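Local coordinates for TrwG protein (Bartonella grahamii, PDB 4NHF) that probably serves as an inner-membrane VirB8-type component of a type IV secretion machinery, of which this chain is the soluble domain, at residues 120-125 with 138-143; 144-149 with 163-168. All coordinates share one frame; numbering follows the deposited sequence.

Overall arrangement
Both interactions lie in the four-stranded antiparallel sheet of this VirB8-family domain, which belongs to the NTF2 clan. The strands follow one another across the sheet in chain order, and strand 138-148 takes part in both contacts. Interaction 1 pairs its first half with strand 117-127 in a beta hairpin. Interaction 2 pairs its second half with the start of strand 165-174, after a connection that carries helix 155-160. Along the chain, interaction 1 closes before interaction 2 opens. The two centres are about 20 Å apart, yet Val-120 CG2 packs on Ile-144 CD1 at 3.8 Å. Helix 42-57 packs on side chains of both, so it covers one face of the sheet across the two pairings.

Interaction 1. Residues 120-125 with 138-143; sequences VRFTTQ and QHQIAT
Phe-122 and Gln-140 face each other in the antiparallel hairpin of strands 117-127 and 138-148, part of the NTF2-like sheet of the VirB8 fold. Six backbone hydrogen bonds tie the strands, two each at the pairs Val-120/Ala-142, Phe-122/Gln-140 and Thr-124/Gln-138. The bond from Gln-140 N to Phe-122 O is 2.9 Å long and runs nearly along the C=O axis.

CG of Phe-122 sits between the backbone N and the carbonyl carbon (chi1 67°). This swings the ring across toward strand 138-148. Gln-140 CB stands over one face of the Phe-122 ring, 3.6 Å from the centroid, in a CH-pi contact. CG of Gln-140 stays close to the rim, 3.8 Å from Phe-122 CE2. The chain then bends at chi2, and its amide leads away from Phe-122. NE2 ends in a hydrogen bond to Ser-172 OG on strand 165-174. On the same face of the sheet, Ala-142 CB meets Phe-122 CE1 at 3.8 Å. Val-53 of helix 42-57 touches both Val-120 and Phe-122, so this face turns toward the helix.

Arg-121, Ile-141, Thr-123 and His-139 occupy the other face. The extended Arg-121 chain runs beside Ile-141, and its NE is hydrogen-bonded to Gln-111 OE1. Thr-123 CG2 lies 3.5 Å from His-139 CD2.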
ATOM      1  N   VAL A 120      13.780 -10.649  -6.621  1.00 18.46           N
ATOM      2  CA  VAL A 120      13.753  -9.553  -5.680  1.00 18.19           C
ATOM      3  C   VAL A 120      14.638  -9.899  -4.484  1.00 18.75           C
ATOM      4  O   VAL A 120      14.391 -10.865  -3.790  1.00 18.42           O
ATOM      5  CB  VAL A 120      12.340  -9.205  -5.190  1.00 17.34           C
ATOM      6  CG1 VAL A 120      12.393  -8.060  -4.204  1.00 17.22           C
ATOM      7  CG2 VAL A 120      11.430  -8.814  -6.348  1.00 17.67           C
ATOM      8  N   ARG A 121      15.652  -9.082  -4.258  1.00 19.49           N
ATOM      9  CA  ARG A 121      16.536  -9.207  -3.112  1.00 20.44           C
ATOM     10  C   ARG A 121      16.009  -8.324  -1.957  1.00 19.23           C
ATOM     11  O   ARG A 121      15.817  -7.121  -2.114  1.00 19.11           O
ATOM     12  CB  ARG A 121      17.970  -8.890  -3.530  1.00 22.22           C
ATOM     13  CG  ARG A 121      18.410  -9.885  -4.629  1.00 24.47           C
ATOM     14  CD  ARG A 121      19.793  -9.722  -5.297  1.00 26.87           C
ATOM     15  NE  ARG A 121      19.875 -10.581  -6.529  1.00 28.54           N
ATOM     16  CZ  ARG A 121      20.475 -11.752  -6.601  1.00 30.38           C
ATOM     17  NH1 ARG A 121      21.193 -12.216  -5.606  1.00 32.92           N
ATOM     18  NH2 ARG A 121      20.449 -12.433  -7.709  1.00 33.58           N
ATOM     19  N   PHE A 122      15.727  -8.929  -0.818  1.00 18.67           N
ATOM     20  CA  PHE A 122      15.157  -8.187   0.292  1.00 18.20           C
ATOM     21  C   PHE A 122      15.645  -8.701   1.638  1.00 18.91           C
ATOM     22  O   PHE A 122      16.213  -9.793   1.707  1.00 19.16           O
ATOM     23  CB  PHE A 122      13.628  -8.191   0.200  1.00 17.05           C
ATOM     24  CG  PHE A 122      12.989  -9.535   0.394  1.00 16.92           C
ATOM     25  CD1 PHE A 122      12.880 -10.411  -0.644  1.00 16.71           C
ATOM     26  CD2 PHE A 122      12.499  -9.906   1.638  1.00 16.86           C
ATOM     27  CE1 PHE A 122      12.281 -11.625  -0.488  1.00 16.99           C
ATOM     28  CE2 PHE A 122      11.897 -11.131   1.811  1.00 16.84           C
ATOM     29  CZ  PHE A 122      11.773 -11.997   0.763  1.00 16.91           C
ATOM     30  N   THR A 123      15.507  -7.887   2.676  1.00 19.62           N
ATOM     31  CA  THR A 123      15.720  -8.372   4.075  1.00 21.36           C
ATOM     32  C   THR A 123      14.459  -8.278   4.896  1.00 20.79           C
ATOM     33  O   THR A 123      13.587  -7.394   4.672  1.00 20.49           O
ATOM     34  CB  THR A 123      16.721  -7.530   4.881  1.00 22.90           C
ATOM     35  OG1 THR A 123      16.244  -6.187   4.890  1.00 25.25           O
ATOM     36  CG2 THR A 123      18.031  -7.559   4.292  1.00 23.67           C
ATOM     37  N   THR A 124      14.364  -9.179   5.858  1.00 21.34           N
ATOM     38  CA  THR A 124      13.338  -9.118   6.857  1.00 21.60           C
ATOM     39  C   THR A 124      13.964  -9.075   8.252  1.00 23.13           C
ATOM     40  O   THR A 124      15.075  -9.583   8.466  1.00 23.11           O
ATOM     41  CB  THR A 124      12.360 -10.300   6.776  1.00 21.46           C
ATOM     42  OG1 THR A 124      13.045 -11.526   6.945  1.00 22.47           O
ATOM     43  CG2 THR A 124      11.652 -10.307   5.479  1.00 20.79           C
ATOM     44  N   GLN A 125      13.261  -8.439   9.181  1.00 23.15           N
ATOM     45  CA  GLN A 125      13.736  -8.331  10.546  1.00 24.80           C
ATOM     46  C   GLN A 125      12.574  -8.497  11.454  1.00 24.89           C
ATOM     47  O   GLN A 125      11.601  -7.738  11.339  1.00 24.23           O
ATOM     48  CB  GLN A 125      14.317  -6.962  10.766  1.00 26.01           C
ATOM     49  CG  GLN A 125      14.669  -6.648  12.214  1.00 27.54           C
ATOM     50  CD  GLN A 125      15.849  -7.443  12.669  1.00 28.97           C
ATOM     51  OE1 GLN A 125      16.965  -7.154  12.260  1.00 30.52           O
ATOM     52  NE2 GLN A 125      15.626  -8.461  13.506  1.00 29.35           N
ATOM     53  N   GLN A 138      17.421 -11.200   8.120  1.00 32.44           N
ATOM     54  CA  GLN A 138      17.479 -12.304   7.169  1.00 32.19           C
ATOM     55  C   GLN A 138      17.518 -11.757   5.770  1.00 29.36           C
ATOM     56  O   GLN A 138      16.628 -10.997   5.392  1.00 28.13           O
ATOM     57  CB  GLN A 138      16.258 -13.153   7.294  1.00 34.19           C
ATOM     58  CG  GLN A 138      15.934 -13.413   8.734  1.00 37.65           C
ATOM     59  CD  GLN A 138      15.803 -14.864   8.984  1.00 41.14           C
ATOM     60  OE1 GLN A 138      16.796 -15.600   8.929  1.00 44.36           O
ATOM     61  NE2 GLN A 138      14.581 -15.306   9.235  1.00 43.59           N
ATOM     62  N   HIS A 139      18.514 -12.194   5.019  1.00 27.43           N
ATOM     63  CA  HIS A 139      18.684 -11.883   3.620  1.00 26.36           C
ATOM     64  C   HIS A 139      18.049 -12.961   2.816  1.00 24.13           C
ATOM     65  O   HIS A 139      18.382 -14.141   2.927  1.00 23.82           O
ATOM     66  CB  HIS A 139      20.163 -11.758   3.275  1.00 28.36           C
ATOM     67  CG  HIS A 139      20.864 -10.775   4.135  1.00 30.45           C
ATOM     68  ND1 HIS A 139      21.503 -11.137   5.299  1.00 33.74           N
ATOM     69  CD2 HIS A 139      20.952  -9.433   4.057  1.00 31.83           C
ATOM     70  CE1 HIS A 139      22.005 -10.065   5.876  1.00 34.03           C
ATOM     71  NE2 HIS A 139      21.670  -9.016   5.152  1.00 33.97           N
ATOM     72  N   GLN A 140      17.118 -12.514   2.005  1.00 22.58           N
ATOM     73  CA  GLN A 140      16.253 -13.366   1.246  1.00 22.43           C
ATOM     74  C   GLN A 140      16.302 -12.954  -0.197  1.00 20.43           C
ATOM     75  O   GLN A 140      16.597 -11.791  -0.549  1.00 19.46           O
ATOM     76  CB  GLN A 140      14.790 -13.216   1.709  1.00 23.37           C
ATOM     77  CG  GLN A 140      14.436 -13.677   3.094  1.00 25.68           C
ATOM     78  CD  GLN A 140      14.799 -15.106   3.326  1.00 29.45           C
ATOM     79  OE1 GLN A 140      15.657 -15.381   4.177  1.00 33.97           O
ATOM     80  NE2 GLN A 140      14.174 -16.046   2.578  1.00 29.75           N
ATOM     81  N   ILE A 141      15.940 -13.910  -1.026  1.00 19.77           N
ATOM     82  CA  ILE A 141      15.764 -13.700  -2.479  1.00 19.22           C
ATOM     83  C   ILE A 141      14.442 -14.287  -2.860  1.00 18.11           C
ATOM     84  O   ILE A 141      14.230 -15.465  -2.614  1.00 18.01           O
ATOM     85  CB  ILE A 141      16.757 -14.474  -3.332  1.00 20.63           C
ATOM     86  CG1 ILE A 141      18.177 -14.237  -2.904  1.00 22.55           C
ATOM     87  CG2 ILE A 141      16.623 -14.119  -4.836  1.00 20.63           C
ATOM     88  CD1 ILE A 141      18.580 -12.815  -3.118  1.00 23.19           C
ATOM     89  N   ALA A 142      13.565 -13.495  -3.491  1.00 16.77           N
ATOM     90  CA  ALA A 142      12.302 -13.993  -4.040  1.00 16.06           C
ATOM     91  C   ALA A 142      12.504 -14.218  -5.557  1.00 16.11           C
ATOM     92  O   ALA A 142      12.970 -13.295  -6.255  1.00 16.01           O
ATOM     93  CB  ALA A 142      11.171 -13.002  -3.814  1.00 15.34           C
ATOM     94  N   THR A 143      12.197 -15.426  -6.033  1.00 16.28           N
ATOM     95  CA  THR A 143      12.217 -15.789  -7.472  1.00 16.77           C
ATOM     96  C   THR A 143      10.760 -15.821  -7.927  1.00 16.38           C
ATOM     97  O   THR A 143       9.942 -16.554  -7.378  1.00 16.34           O
ATOM     98  CB  THR A 143      12.924 -17.130  -7.662  1.00 17.81           C
ATOM     99  OG1 THR A 143      14.248 -17.065  -7.062  1.00 18.07           O
ATOM    100  CG2 THR A 143      13.025 -17.492  -9.125  1.00 18.60           C
TER

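Interaction 2. Residues 144-149 with 163-168; sequences IGYTYV and LGFQIT
Phe-165 has CG anti to its backbone N (chi1 -178°), while Tyr-148 has CG anti to its carbonyl carbon (chi1 -54°). These turns bring the two rings together where antiparallel strands 138-148 and 165-174 pair in the VirB8 sheet. The stack is edge-to-face, with the planes at 60°. Phe-165 supplies the edge, and its CD1 sits over one face of the Tyr-148 ring, 3.6 Å from Tyr-148 CE2. Phe-165 CE1 reaches the other tyrosine, 3.9 Å from Tyr-146 CD2. Leu-163 lies alongside Tyr-148.

Both tyrosine hydroxyls are hydrogen-bonded to the carboxylate of Asp-45 in helix 42-57, Tyr-146 OH to OD2 and Tyr-148 OH to OD1. Trp-48 of that helix meets the Phe-165 ring. This aromatic group thus joins the sheet to the helix.

Thr-147 and Gln-166 exchange two backbone hydrogen bonds. Toward the loop end, Val-149 N donates to Gly-164 O at 2.7 Å, from above the carbonyl plane. Val-149 CG2 lies 3.3 Å from Gly-164 O. Ile-144 CG2 packs on Ile-167 CD1 at 3.5 Å. Gln-166 bends at chi2, and its NE2 is hydrogen-bonded back to Phe-165 O at 2.8 Å.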
ATOM      1  N   ILE A 144      10.416 -14.950  -8.870  1.00 16.19           N
ATOM      2  CA  ILE A 144       9.024 -14.634  -9.184  1.00 15.79           C
ATOM      3  C   ILE A 144       8.723 -14.815 -10.680  1.00 16.40           C
ATOM      4  O   ILE A 144       9.516 -14.450 -11.562  1.00 17.18           O
ATOM      5  CB  ILE A 144       8.723 -13.202  -8.747  1.00 14.92           C
ATOM      6  CG1 ILE A 144       9.200 -12.998  -7.285  1.00 14.43           C
ATOM      7  CG2 ILE A 144       7.238 -12.842  -8.909  1.00 14.62           C
ATOM      8  CD1 ILE A 144       8.860 -11.620  -6.732  1.00 14.02           C
ATOM      9  N   GLY A 145       7.567 -15.406 -10.959  1.00 16.42           N
ATOM     10  CA  GLY A 145       6.980 -15.366 -12.289  1.00 16.72           C
ATOM     11  C   GLY A 145       5.755 -14.490 -12.191  1.00 15.95           C
ATOM     12  O   GLY A 145       5.053 -14.536 -11.183  1.00 15.23           O
ATOM     13  N   TYR A 146       5.506 -13.655 -13.215  1.00 15.89           N
ATOM     14  CA  TYR A 146       4.364 -12.795 -13.183  1.00 15.49           C
ATOM     15  C   TYR A 146       3.847 -12.452 -14.559  1.00 16.09           C
ATOM     16  O   TYR A 146       4.536 -12.597 -15.566  1.00 16.74           O
ATOM     17  CB  TYR A 146       4.682 -11.496 -12.467  1.00 14.90           C
ATOM     18  CG  TYR A 146       5.709 -10.638 -13.212  1.00 15.39           C
ATOM     19  CD1 TYR A 146       7.070 -10.932 -13.114  1.00 15.65           C
ATOM     20  CD2 TYR A 146       5.312  -9.615 -14.105  1.00 15.78           C
ATOM     21  CE1 TYR A 146       8.032 -10.161 -13.776  1.00 16.24           C
ATOM     22  CE2 TYR A 146       6.263  -8.814 -14.757  1.00 16.21           C
ATOM     23  CZ  TYR A 146       7.626  -9.107 -14.605  1.00 16.33           C
ATOM     24  OH  TYR A 146       8.565  -8.359 -15.260  1.00 17.07           O
ATOM     25  N   THR A 147       2.595 -12.005 -14.581  1.00 15.87           N
ATOM     26  CA  THR A 147       1.961 -11.518 -15.816  1.00 16.38           C
ATOM     27  C   THR A 147       0.878 -10.517 -15.430  1.00 15.81           C
ATOM     28  O   THR A 147       0.742 -10.170 -14.243  1.00 14.74           O
ATOM     29  CB  THR A 147       1.404 -12.672 -16.640  1.00 17.48           C
ATOM     30  OG1 THR A 147       1.129 -12.182 -17.964  1.00 18.27           O
ATOM     31  CG2 THR A 147       0.131 -13.243 -15.999  1.00 17.44           C
ATOM     32  N   TYR A 148       0.155  -9.976 -16.395  1.00 16.25           N
ATOM     33  CA  TYR A 148      -1.032  -9.203 -16.132  1.00 16.15           C
ATOM     34  C   TYR A 148      -2.165  -9.705 -16.947  1.00 17.36           C
ATOM     35  O   TYR A 148      -1.999  -9.942 -18.212  1.00 18.23           O
ATOM     36  CB  TYR A 148      -0.824  -7.746 -16.457  1.00 16.17           C
ATOM     37  CG  TYR A 148       0.342  -7.047 -15.824  1.00 15.52           C
ATOM     38  CD1 TYR A 148       1.637  -7.283 -16.262  1.00 15.70           C
ATOM     39  CD2 TYR A 148       0.125  -6.102 -14.828  1.00 14.90           C
ATOM     40  CE1 TYR A 148       2.698  -6.579 -15.738  1.00 15.41           C
ATOM     41  CE2 TYR A 148       1.164  -5.393 -14.286  1.00 14.58           C
ATOM     42  CZ  TYR A 148       2.447  -5.639 -14.717  1.00 14.99           C
ATOM     43  OH  TYR A 148       3.488  -4.920 -14.169  1.00 15.25           O
ATOM     44  N   VAL A 149      -3.324  -9.888 -16.322  1.00 17.58           N
ATOM     45  CA  VAL A 149      -4.469 -10.537 -17.006  1.00 19.11           C
ATOM     46  C   VAL A 149      -5.689  -9.684 -17.363  1.00 20.09           C
ATOM     47  O   VAL A 149      -6.608 -10.189 -17.983  1.00 21.10           O
ATOM     48  CB  VAL A 149      -4.954 -11.788 -16.256  1.00 19.25           C
ATOM     49  CG1 VAL A 149      -3.789 -12.763 -16.203  1.00 19.21           C
ATOM     50  CG2 VAL A 149      -5.434 -11.442 -14.815  1.00 18.42           C
ATOM     51  N   LEU A 163      -4.834  -3.485 -13.249  1.00 16.57           N
ATOM     52  CA  LEU A 163      -4.318  -4.170 -14.441  1.00 16.93           C
ATOM     53  C   LEU A 163      -4.427  -5.710 -14.467  1.00 16.98           C
ATOM     54  O   LEU A 163      -4.020  -6.343 -15.461  1.00 17.37           O
ATOM     55  CB  LEU A 163      -2.835  -3.793 -14.595  1.00 16.64           C
ATOM     56  CG  LEU A 163      -2.502  -2.285 -14.545  1.00 16.67           C
ATOM     57  CD1 LEU A 163      -1.001  -2.042 -14.691  1.00 16.69           C
ATOM     58  CD2 LEU A 163      -3.269  -1.517 -15.622  1.00 17.65           C
ATOM     59  N   GLY A 164      -4.933  -6.300 -13.389  1.00 16.75           N
ATOM     60  CA  GLY A 164      -4.883  -7.745 -13.129  1.00 16.85           C
ATOM     61  C   GLY A 164      -3.467  -8.329 -13.073  1.00 16.44           C
ATOM     62  O   GLY A 164      -3.181  -9.377 -13.674  1.00 16.87           O
ATOM     63  N   PHE A 165      -2.584  -7.632 -12.375  1.00 15.69           N
ATOM     64  CA  PHE A 165      -1.281  -8.180 -12.029  1.00 15.43           C
ATOM     65  C   PHE A 165      -1.506  -9.516 -11.342  1.00 15.58           C
ATOM     66  O   PHE A 165      -2.391  -9.620 -10.432  1.00 15.49           O
ATOM     67  CB  PHE A 165      -0.551  -7.226 -11.095  1.00 14.64           C
ATOM     68  CG  PHE A 165       0.841  -7.668 -10.713  1.00 14.44           C
ATOM     69  CD1 PHE A 165       1.871  -7.684 -11.650  1.00 14.77           C
ATOM     70  CD2 PHE A 165       1.131  -8.058  -9.408  1.00 13.99           C
ATOM     71  CE1 PHE A 165       3.161  -8.042 -11.297  1.00 14.54           C
ATOM     72  CE2 PHE A 165       2.434  -8.417  -9.049  1.00 13.75           C
ATOM     73  CZ  PHE A 165       3.436  -8.406  -9.991  1.00 13.97           C
ATOM     74  N   GLN A 166      -0.689 -10.513 -11.714  1.00 15.89           N
ATOM     75  CA  GLN A 166      -0.766 -11.837 -11.143  1.00 16.66           C
ATOM     76  C   GLN A 166       0.613 -12.468 -11.003  1.00 16.39           C
ATOM     77  O   GLN A 166       1.344 -12.617 -11.954  1.00 16.58           O
ATOM     78  CB  GLN A 166      -1.622 -12.791 -11.940  1.00 18.59           C
ATOM     79  CG  GLN A 166      -3.064 -12.386 -12.065  1.00 20.19           C
ATOM     80  CD  GLN A 166      -3.873 -12.803 -10.852  1.00 21.21           C
ATOM     81  OE1 GLN A 166      -4.490 -13.889 -10.859  1.00 23.28           O
ATOM     82  NE2 GLN A 166      -3.896 -11.948  -9.816  1.00 20.04           N
ATOM     83  N   ILE A 167       0.950 -12.820  -9.784  1.00 15.83           N
ATOM     84  CA  ILE A 167       2.148 -13.602  -9.497  1.00 15.87           C
ATOM     85  C   ILE A 167       1.779 -15.049  -9.833  1.00 16.87           C
ATOM     86  O   ILE A 167       0.856 -15.600  -9.226  1.00 17.30           O
ATOM     87  CB  ILE A 167       2.498 -13.468  -8.012  1.00 15.15           C
ATOM     88  CG1 ILE A 167       2.759 -12.001  -7.655  1.00 14.41           C
ATOM     89  CG2 ILE A 167       3.677 -14.370  -7.622  1.00 15.45           C
ATOM     90  CD1 ILE A 167       4.071 -11.474  -8.168  1.00 14.38           C
ATOM     91  N   THR A 168       2.470 -15.655 -10.780  1.00 17.34           N
ATOM     92  CA  THR A 168       2.196 -17.047 -11.157  1.00 18.72           C
ATOM     93  C   THR A 168       3.104 -18.073 -10.518  1.00 19.26           C
ATOM     94  O   THR A 168       2.806 -19.260 -10.562  1.00 19.77           O
ATOM     95  CB  THR A 168       2.280 -17.184 -12.686  1.00 19.48           C
ATOM     96  OG1 THR A 168       3.548 -16.650 -13.117  1.00 19.30           O
ATOM     97  CG2 THR A 168       1.161 -16.356 -13.274  1.00 19.36           C
TER